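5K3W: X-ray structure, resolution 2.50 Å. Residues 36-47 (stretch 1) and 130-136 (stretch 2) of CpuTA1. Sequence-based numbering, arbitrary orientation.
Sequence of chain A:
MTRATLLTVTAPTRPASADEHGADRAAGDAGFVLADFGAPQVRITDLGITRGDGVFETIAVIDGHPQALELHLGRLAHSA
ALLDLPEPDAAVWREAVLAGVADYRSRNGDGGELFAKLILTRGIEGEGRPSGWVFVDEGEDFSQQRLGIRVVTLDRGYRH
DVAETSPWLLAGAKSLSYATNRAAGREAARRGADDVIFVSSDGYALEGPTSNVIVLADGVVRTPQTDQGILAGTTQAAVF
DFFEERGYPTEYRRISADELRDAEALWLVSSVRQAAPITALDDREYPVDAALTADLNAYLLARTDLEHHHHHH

Stretch 1, residues 36-47: DFGAPQVRITDL
Stretch 2 (130-136) PSGWVFV

Stretch 2 is extended, and Ser-131 to Val-136 lie in a strand that continues beyond the stretch; stretch 1, which has no regular helix or strand before the helix that follows Asp-46, crosses its side-chain face in the opposite sense: CA–CA pairing gives Asp-46 with Ser-131 (8.1 Å), Gln-41 with Trp-133 (9.3 Å) and Phe-37 with Phe-135 (7.6 Å). At these spacings no backbone hydrogen bond joins the two; 283 Å² is buried, through side chains at alternate strand positions.

Pro-130 (phi/psi -51/152) points away. Ser-131 (-107/155, chi1 m) points toward stretch 1, and its OG donates to Asp-46 OD2 at 2.9 Å. Asp-46 (-67/128, chi1 t, chi2 -69°) closes a type I turn from Arg-43, with Asp-46 N to Arg-43 O at 3.0 Å, and is the N-cap of the ensuing helix. One carboxylate thus serves both the cap and the strand.

Gly-132 (-152/145) makes no contact. Trp-133 (-149/153; chi1 m, chi2 -84°) contributes the largest covered area. Val-42 (-110/135, chi1 t) sets CG2 over one face of its six-membered ring, 4.1 Å from the centroid and 26° off the normal, a CH-pi geometry. Asp-46 OD2 lies at the ring edge, 3.6 Å from Trp-133 CH2. Gln-41 (-132/-16; m, m, chi3 -18°) is linked through a water that donates to Gln-41 OE1 (2.7 Å) and accepts from Trp-133 NE1 (3.2 Å). Its amide is anchored locally, Gln-41 NE2 to Asp-36 O at 3.0 Å.

Val-134 (-133/133) is out of reach. Phe-135 (-131/151; chi1 p, chi2 91°) meets Phe-37 (-55/-24; t, 93°) obliquely: centroids 5.6 Å apart, planes at 58°, Phe-37 CE1 to Phe-135 CD1 3.8 Å. Phe-37 sits in the Asp-36 to Ala-39 type I turn, closed by Ala-39 N to Asp-36 O at 3.1 Å. Val-136 (-120/141) points away.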

# COMPACT_ATOMS: atom_id res chain seq x y z
N ASP A 36 -18.73 -15.22 8.56
CA ASP A 36 -17.84 -16.39 8.58
C ASP A 36 -16.43 -15.99 8.15
O ASP A 36 -16.16 -15.74 6.97
CB ASP A 36 -18.42 -17.49 7.70
CG ASP A 36 -17.49 -18.70 7.54
OD1 ASP A 36 -16.42 -18.73 8.21
OD2 ASP A 36 -17.84 -19.63 6.76
N PHE A 37 -15.51 -15.95 9.12
CA PHE A 37 -14.12 -15.63 8.87
C PHE A 37 -13.49 -16.53 7.80
O PHE A 37 -12.50 -16.12 7.18
CB PHE A 37 -13.36 -15.74 10.19
CG PHE A 37 -11.87 -15.59 10.07
CD1 PHE A 37 -11.27 -14.34 10.23
CD2 PHE A 37 -11.07 -16.68 9.85
CE1 PHE A 37 -9.89 -14.20 10.16
CE2 PHE A 37 -9.69 -16.55 9.76
CZ PHE A 37 -9.10 -15.30 9.92
N GLY A 38 -14.04 -17.73 7.59
CA GLY A 38 -13.50 -18.71 6.67
C GLY A 38 -13.97 -18.58 5.25
O GLY A 38 -13.37 -19.19 4.35
N ALA A 39 -14.94 -17.85 5.01
CA ALA A 39 -15.49 -17.62 3.69
C ALA A 39 -14.98 -16.30 3.11
O ALA A 39 -14.65 -15.37 3.84
CB ALA A 39 -17.02 -17.59 3.75
N PRO A 40 -14.92 -16.20 1.78
CA PRO A 40 -14.56 -14.91 1.17
C PRO A 40 -15.50 -13.80 1.62
O PRO A 40 -16.71 -13.98 1.73
CB PRO A 40 -14.69 -15.18 -0.33
CG PRO A 40 -15.56 -16.42 -0.43
CD PRO A 40 -15.22 -17.24 0.78
N GLN A 41 -14.93 -12.63 1.85
CA GLN A 41 -15.70 -11.52 2.38
C GLN A 41 -15.51 -10.20 1.65
O GLN A 41 -16.32 -9.29 1.86
CB GLN A 41 -15.36 -11.31 3.86
CG GLN A 41 -15.76 -12.49 4.74
CD GLN A 41 -17.27 -12.64 4.88
OE1 GLN A 41 -18.03 -11.71 4.61
NE2 GLN A 41 -17.70 -13.81 5.31
N VAL A 42 -14.47 -10.04 0.83
CA VAL A 42 -14.17 -8.77 0.18
C VAL A 42 -14.45 -8.89 -1.31
O VAL A 42 -14.11 -9.90 -1.94
CB VAL A 42 -12.71 -8.35 0.44
CG1 VAL A 42 -12.45 -6.97 -0.16
CG2 VAL A 42 -12.43 -8.35 1.94
N ARG A 43 -15.10 -7.87 -1.86
CA ARG A 43 -15.29 -7.84 -3.31
C ARG A 43 -13.95 -7.58 -3.99
O ARG A 43 -13.08 -6.88 -3.45
CB ARG A 43 -16.29 -6.76 -3.71
CG ARG A 43 -17.67 -6.98 -3.17
CD ARG A 43 -18.44 -7.93 -4.04
NE ARG A 43 -18.61 -7.39 -5.38
CZ ARG A 43 -19.46 -6.42 -5.69
NH1 ARG A 43 -20.22 -5.87 -4.76
NH2 ARG A 43 -19.53 -5.98 -6.95
N ILE A 44 -13.80 -8.16 -5.18
CA ILE A 44 -12.55 -8.05 -5.91
C ILE A 44 -12.27 -6.61 -6.33
O ILE A 44 -11.11 -6.26 -6.55
CB ILE A 44 -12.56 -9.00 -7.13
CG1 ILE A 44 -11.13 -9.21 -7.66
CG2 ILE A 44 -13.45 -8.44 -8.24
CD1 ILE A 44 -10.10 -9.69 -6.62
N THR A 45 -13.29 -5.76 -6.43
CA THR A 45 -13.07 -4.36 -6.74
C THR A 45 -13.12 -3.46 -5.51
O THR A 45 -13.27 -2.24 -5.64
CB THR A 45 -14.07 -3.86 -7.80
OG1 THR A 45 -15.40 -4.14 -7.38
CG2 THR A 45 -13.84 -4.55 -9.13
N ASP A 46 -12.99 -4.02 -4.31
CA ASP A 46 -12.84 -3.17 -3.13
C ASP A 46 -11.50 -2.45 -3.21
O ASP A 46 -10.46 -3.07 -3.45
CB ASP A 46 -12.92 -4.00 -1.85
CG ASP A 46 -13.27 -3.16 -0.63
OD1 ASP A 46 -12.45 -2.33 -0.20
OD2 ASP A 46 -14.39 -3.34 -0.08
N LEU A 47 -11.52 -1.13 -3.07
CA LEU A 47 -10.28 -0.38 -3.20
C LEU A 47 -9.27 -0.77 -2.13
O LEU A 47 -8.08 -0.45 -2.26
CB LEU A 47 -10.56 1.12 -3.14
CG LEU A 47 -11.41 1.74 -4.24
CD1 LEU A 47 -11.84 3.16 -3.83
CD2 LEU A 47 -10.64 1.80 -5.55
N PRO A 130 -17.58 3.45 2.22
CA PRO A 130 -16.47 2.73 2.86
C PRO A 130 -16.87 1.33 3.31
O PRO A 130 -18.03 1.05 3.60
CB PRO A 130 -16.13 3.62 4.06
CG PRO A 130 -16.48 4.99 3.58
CD PRO A 130 -17.73 4.81 2.74
N SER A 131 -15.88 0.43 3.35
CA SER A 131 -16.02 -0.90 3.91
C SER A 131 -15.30 -0.98 5.25
O SER A 131 -14.34 -0.23 5.51
CB SER A 131 -15.47 -1.97 2.97
OG SER A 131 -16.20 -2.04 1.76
N GLY A 132 -15.75 -1.90 6.09
CA GLY A 132 -15.18 -2.08 7.41
C GLY A 132 -15.33 -3.51 7.90
O GLY A 132 -16.32 -4.18 7.61
N TRP A 133 -14.32 -3.97 8.64
CA TRP A 133 -14.31 -5.31 9.21
C TRP A 133 -13.55 -5.30 10.52
O TRP A 133 -12.64 -4.49 10.73
CB TRP A 133 -13.66 -6.32 8.27
CG TRP A 133 -14.38 -6.55 7.00
CD1 TRP A 133 -15.42 -7.42 6.81
CD2 TRP A 133 -14.11 -5.95 5.73
NE1 TRP A 133 -15.82 -7.38 5.49
CE2 TRP A 133 -15.04 -6.49 4.81
CE3 TRP A 133 -13.18 -5.01 5.29
CZ2 TRP A 133 -15.06 -6.11 3.46
CZ3 TRP A 133 -13.20 -4.63 3.94
CH2 TRP A 133 -14.14 -5.19 3.04
N VAL A 134 -13.90 -6.23 11.39
CA VAL A 134 -13.13 -6.54 12.59
C VAL A 134 -13.01 -8.05 12.65
O VAL A 134 -14.02 -8.75 12.51
CB VAL A 134 -13.81 -6.02 13.88
CG1 VAL A 134 -12.95 -6.37 15.11
CG2 VAL A 134 -14.07 -4.54 13.81
N PHE A 135 -11.81 -8.55 12.88
CA PHE A 135 -11.71 -9.96 13.26
C PHE A 135 -10.83 -10.14 14.49
O PHE A 135 -9.93 -9.34 14.76
CB PHE A 135 -11.23 -10.85 12.09
CG PHE A 135 -9.85 -10.54 11.57
CD1 PHE A 135 -8.74 -11.17 12.11
CD2 PHE A 135 -9.68 -9.66 10.51
CE1 PHE A 135 -7.47 -10.92 11.60
CE2 PHE A 135 -8.42 -9.40 10.01
CZ PHE A 135 -7.31 -10.02 10.56
N VAL A 136 -11.14 -11.18 15.24
CA VAL A 136 -10.44 -11.54 16.46
C VAL A 136 -9.87 -12.94 16.29
O VAL A 136 -10.52 -13.82 15.71
CB VAL A 136 -11.39 -11.48 17.69
CG1 VAL A 136 -10.67 -11.96 18.93
CG2 VAL A 136 -11.95 -10.06 17.87
O HOH W 1 -18.46 -9.12 5.06